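PDB 1O9R: agrobacterium tumefaciens DPS, which oxidises and sequesters intracellular iron as a ferric mineral inside a hollow dodecameric shell, protecting DNA from hydroxyl radicals without binding it. Local coordinates for the interface of chains A and B. Residues are numbered along the deposited sequence; one frame, centred on the assembly and turned at random. Chains: chain A/B, Agrobacterium tumefaciens DPS.

Contact 1: the interface of chains A and B. Residues chain A 45-46, 48-49; chain B 47, 50, 156-157.
The amide N of A:Gly45 donates a hydrogen bond of 2.8 Å to the carbonyl O of B:Ala156, the last residue of helix 134-156 in the partner subunit. The donor lies in the carbonyl plane, with a C=O...N angle of 159°. This pairing of a loop with a helix end joins two subunits of a Dps protein, a ferritin-like helical bundle that assembles into a spherical dodecamer, and it illustrates how a subunit interface can combine a backbone link with aromatic packing. The loop of chain A, between helices 12-42 and 48-75, runs past the C-terminal end of the partner's helix, where carbonyl groups lack the next helical turn to bond.

Beyond that link, the imidazole of B:His157 carries much of the contact. One of its faces receives the CB methylene of A:Phe48, centred over the ring at 3.8 Å from the centroid, while the two aromatic rings themselves meet edge to face with planes 70° apart. The phenyl ring of A:Phe48 is in turn touched on a face by the methyl CB of B:Ala156, which sits toward the rim, 3.6 Å from CD1. Chain B thus meets both the stem and the ring of this phenylalanine.

At the imidazole edge, in plane, lie the CG2 methyl of A:Ile49 and water 1. NE2 of B:His157 stands 2.8 Å from this water, which also meets the carbonyl O of A:Pro46 at 2.8 Å, a bridge that would restrain rotation of the imidazole. The A:Ile49 CG1 branch points anti to the backbone N (chi1 -169°), leaving CG2 to face chain B, where it meets the methyl CB of B:Ala50 at 3.5 Å. Farther along, the bent side chain of B:Gln47 lies against A:Pro46, its amide NE2 3.6 Å from the proline CB.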
# COMPACT_ATOMS: atom_id res chain seq x y z
N GLY A 45 30.08 6.41 17.51
CA GLY A 45 30.58 7.77 17.22
C GLY A 45 29.44 8.62 16.73
O GLY A 45 28.30 8.18 16.51
N PRO A 46 29.68 9.89 16.42
CA PRO A 46 28.67 10.89 16.09
C PRO A 46 27.82 10.65 14.85
O PRO A 46 26.69 11.14 14.79
CB PRO A 46 29.47 12.18 16.02
CG PRO A 46 30.66 11.96 16.87
CD PRO A 46 31.03 10.50 16.73
N PHE A 48 26.68 7.71 14.06
CA PHE A 48 26.08 6.40 14.18
C PHE A 48 24.81 6.16 13.36
O PHE A 48 24.81 5.18 12.62
CB PHE A 48 25.75 6.15 15.69
CG PHE A 48 25.02 4.83 15.88
CD1 PHE A 48 25.77 3.66 15.92
CD2 PHE A 48 23.66 4.75 16.03
CE1 PHE A 48 25.14 2.42 16.06
CE2 PHE A 48 22.99 3.57 16.16
CZ PHE A 48 23.75 2.40 16.17
N ILE A 49 23.72 6.90 13.61
CA ILE A 49 22.47 6.36 13.03
C ILE A 49 22.46 6.30 11.51
O ILE A 49 21.98 5.32 10.96
CB ILE A 49 21.26 7.09 13.67
CG1 ILE A 49 19.96 6.35 13.26
CG2 ILE A 49 21.17 8.53 13.26
CD1 ILE A 49 19.83 4.93 13.81
N GLN B 47 25.10 16.72 12.98
CA GLN B 47 24.25 15.52 12.78
C GLN B 47 22.77 15.82 12.86
O GLN B 47 21.95 14.91 13.10
CB GLN B 47 24.60 14.51 13.91
CG GLN B 47 26.09 14.20 13.95
CD GLN B 47 26.97 15.18 14.69
OE1 GLN B 47 26.45 15.95 15.50
NE2 GLN B 47 28.29 15.23 14.53
N ALA B 50 19.77 13.56 11.10
CA ALA B 50 19.69 12.17 11.49
C ALA B 50 19.20 12.05 12.92
O ALA B 50 18.33 11.19 13.18
CB ALA B 50 21.04 11.45 11.33
N ALA B 156 25.54 4.95 21.66
CA ALA B 156 26.51 4.70 20.57
C ALA B 156 27.01 6.02 20.02
O ALA B 156 28.13 5.97 19.44
CB ALA B 156 25.86 3.81 19.53
N HIS B 157 26.29 7.11 19.98
CA HIS B 157 26.77 8.36 19.42
C HIS B 157 27.90 8.95 20.26
O HIS B 157 28.63 9.82 19.71
CB HIS B 157 25.63 9.39 19.35
CG HIS B 157 24.65 9.16 18.26
ND1 HIS B 157 23.54 8.35 18.32
CD2 HIS B 157 24.55 9.68 17.02
CE1 HIS B 157 22.86 8.35 17.19
NE2 HIS B 157 23.47 9.17 16.33
O HOH W 1 24.03 10.75 14.02

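Contact 2: the interface of chains A and B. Residues chain A 41, 43-44, 48, 52; chain B 152-153, 156.
With chi1 at 178°, A:His52 holds its CG anti to the backbone N and extends its imidazole toward helix 134-156 of chain B; there B:Phe153, its CG turned away from the carbonyl carbon to lie beside the backbone N, sets its phenyl ring across the path of the histidine. The two rings meet edge to face. This is an aromatic cluster at a subunit interface of the ferritin-like Dps shell, and it shows how helices of neighbouring bundles can interlock through rings set at steep angles instead of parallel stacks.

B:Trp152 enters from the opposite direction to A:His52. The CH2 corner of its benzo ring comes 3.7 Å from CE1 of the imidazole, with the planes nearly perpendicular at 85°. A:His52 matches the second conserved histidine of the Dps ferroxidase centre, so B:Trp152 and B:Phe153 may help to position a likely iron-site residue. The neighbouring CZ2 of B:Trp152 reaches CZ of A:Phe48 at 3.9 Å, so one edge of the indole touches two chain A residues a helical turn apart on helix 48-75.

The side chains of A:Phe48 and B:Phe153 cross at about a right angle, and their rings meet edge to face. The tightest approach is CE2 of A:Phe48 to CD2 of B:Phe153, 3.5 Å, and CE2 of B:Phe153 lies in plane at the edge of the A:Phe48 ring. Within chain A, CB of A:His52 lies over one face of that ring, toward the rim, opposite the face taken by B:Ala156, which should restrict how far the phenyl can tilt.

Polar groups gather beside the rings around water 2. The backbone carbonyl O atoms of A:Trp41 and A:Leu43 each lie 2.8 Å from the oxygen of water 2, and the side-chain amine NZ of A:Lys44 curls back toward it through a side chain bent at chi2. From chain B, the indole NE1 of B:Trp152 points at this water in the plane of its ring, 3.1 Å away with 164° at the hydrogen.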
# COMPACT_ATOMS: atom_id res chain seq x y z
N TRP A 41 26.58 -3.38 13.51
CA TRP A 41 26.23 -3.53 14.94
C TRP A 41 27.18 -2.78 15.86
O TRP A 41 26.78 -2.34 16.94
CB TRP A 41 26.30 -5.02 15.35
CG TRP A 41 25.28 -5.88 14.69
CD1 TRP A 41 23.95 -5.60 14.55
CD2 TRP A 41 25.47 -7.15 14.07
NE1 TRP A 41 23.31 -6.62 13.88
CE2 TRP A 41 24.23 -7.58 13.56
CE3 TRP A 41 26.60 -7.95 13.92
CZ2 TRP A 41 24.09 -8.83 12.92
CZ3 TRP A 41 26.44 -9.18 13.26
CH2 TRP A 41 25.18 -9.57 12.76
N LEU A 43 29.38 -0.06 15.32
CA LEU A 43 29.73 1.32 15.07
C LEU A 43 29.53 2.16 16.30
O LEU A 43 28.48 2.05 16.96
CB LEU A 43 28.70 1.99 14.07
CG LEU A 43 28.61 1.34 12.71
CD1 LEU A 43 27.55 2.07 11.85
CD2 LEU A 43 29.93 1.33 11.93
N LYS A 44 30.50 3.04 16.57
CA LYS A 44 30.31 3.97 17.69
C LYS A 44 30.81 5.34 17.27
O LYS A 44 31.92 5.38 16.72
CB LYS A 44 31.22 3.60 18.87
CG LYS A 44 31.29 2.18 19.39
CD LYS A 44 29.94 1.88 20.07
CE LYS A 44 30.00 0.42 20.61
NZ LYS A 44 28.58 0.10 21.07
N PHE A 48 26.68 7.71 14.06
CA PHE A 48 26.08 6.40 14.18
C PHE A 48 24.81 6.16 13.36
O PHE A 48 24.81 5.18 12.62
CB PHE A 48 25.75 6.15 15.69
CG PHE A 48 25.02 4.83 15.88
CD1 PHE A 48 25.77 3.66 15.92
CD2 PHE A 48 23.66 4.75 16.03
CE1 PHE A 48 25.14 2.42 16.06
CE2 PHE A 48 22.99 3.57 16.16
CZ PHE A 48 23.75 2.40 16.17
N HIS A 52 24.67 3.40 10.36
CA HIS A 52 24.09 2.13 10.77
C HIS A 52 22.95 1.77 9.83
O HIS A 52 22.86 0.63 9.37
CB HIS A 52 23.58 2.35 12.20
CG HIS A 52 22.88 1.18 12.84
ND1 HIS A 52 23.56 0.13 13.42
CD2 HIS A 52 21.57 0.96 13.07
CE1 HIS A 52 22.67 -0.70 13.98
NE2 HIS A 52 21.46 -0.27 13.76
N TRP B 152 20.76 2.32 23.66
CA TRP B 152 22.00 1.99 22.90
C TRP B 152 22.14 2.96 21.73
O TRP B 152 23.29 3.48 21.52
CB TRP B 152 21.88 0.53 22.40
CG TRP B 152 22.77 0.22 21.22
CD1 TRP B 152 24.10 0.57 21.02
CD2 TRP B 152 22.35 -0.46 20.05
NE1 TRP B 152 24.51 0.14 19.77
CE2 TRP B 152 23.46 -0.50 19.15
CE3 TRP B 152 21.16 -1.05 19.62
CZ2 TRP B 152 23.40 -1.11 17.91
CZ3 TRP B 152 21.08 -1.65 18.40
CH2 TRP B 152 22.20 -1.67 17.54
N PHE B 153 21.13 3.21 20.93
CA PHE B 153 21.31 4.17 19.81
C PHE B 153 21.78 5.51 20.31
O PHE B 153 22.70 6.08 19.68
CB PHE B 153 19.99 4.33 19.06
CG PHE B 153 19.62 3.31 18.03
CD1 PHE B 153 18.56 3.59 17.17
CD2 PHE B 153 20.26 2.10 17.87
CE1 PHE B 153 18.21 2.71 16.16
CE2 PHE B 153 19.94 1.24 16.85
CZ PHE B 153 18.93 1.52 15.99
N ALA B 156 25.54 4.95 21.66
CA ALA B 156 26.51 4.70 20.57
C ALA B 156 27.01 6.02 20.02
O ALA B 156 28.13 5.97 19.44
CB ALA B 156 25.86 3.81 19.53
O HOH W 2 27.24 0.01 18.37

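Contacts 1 and 2 are neighbouring parts of one interface, the centres of their C-alpha atoms about 7 Å apart. They share A:Phe48 and B:Ala156, and both draw on helix 48-75 of chain A and the C-terminal end of helix 134-156 of chain B. Contact 1 extends from that end toward the loop and helix start around B:Gln47 and B:Ala50, whereas contact 2 climbs one turn back along helix 134-156. B:Ala156 gives its carbonyl to the backbone link and its methyl to A:Phe48, so the two contacts probably act as one continuous patch, and repetition of this interface through the homododecamer should contribute to holding the hollow iron-storing shell together.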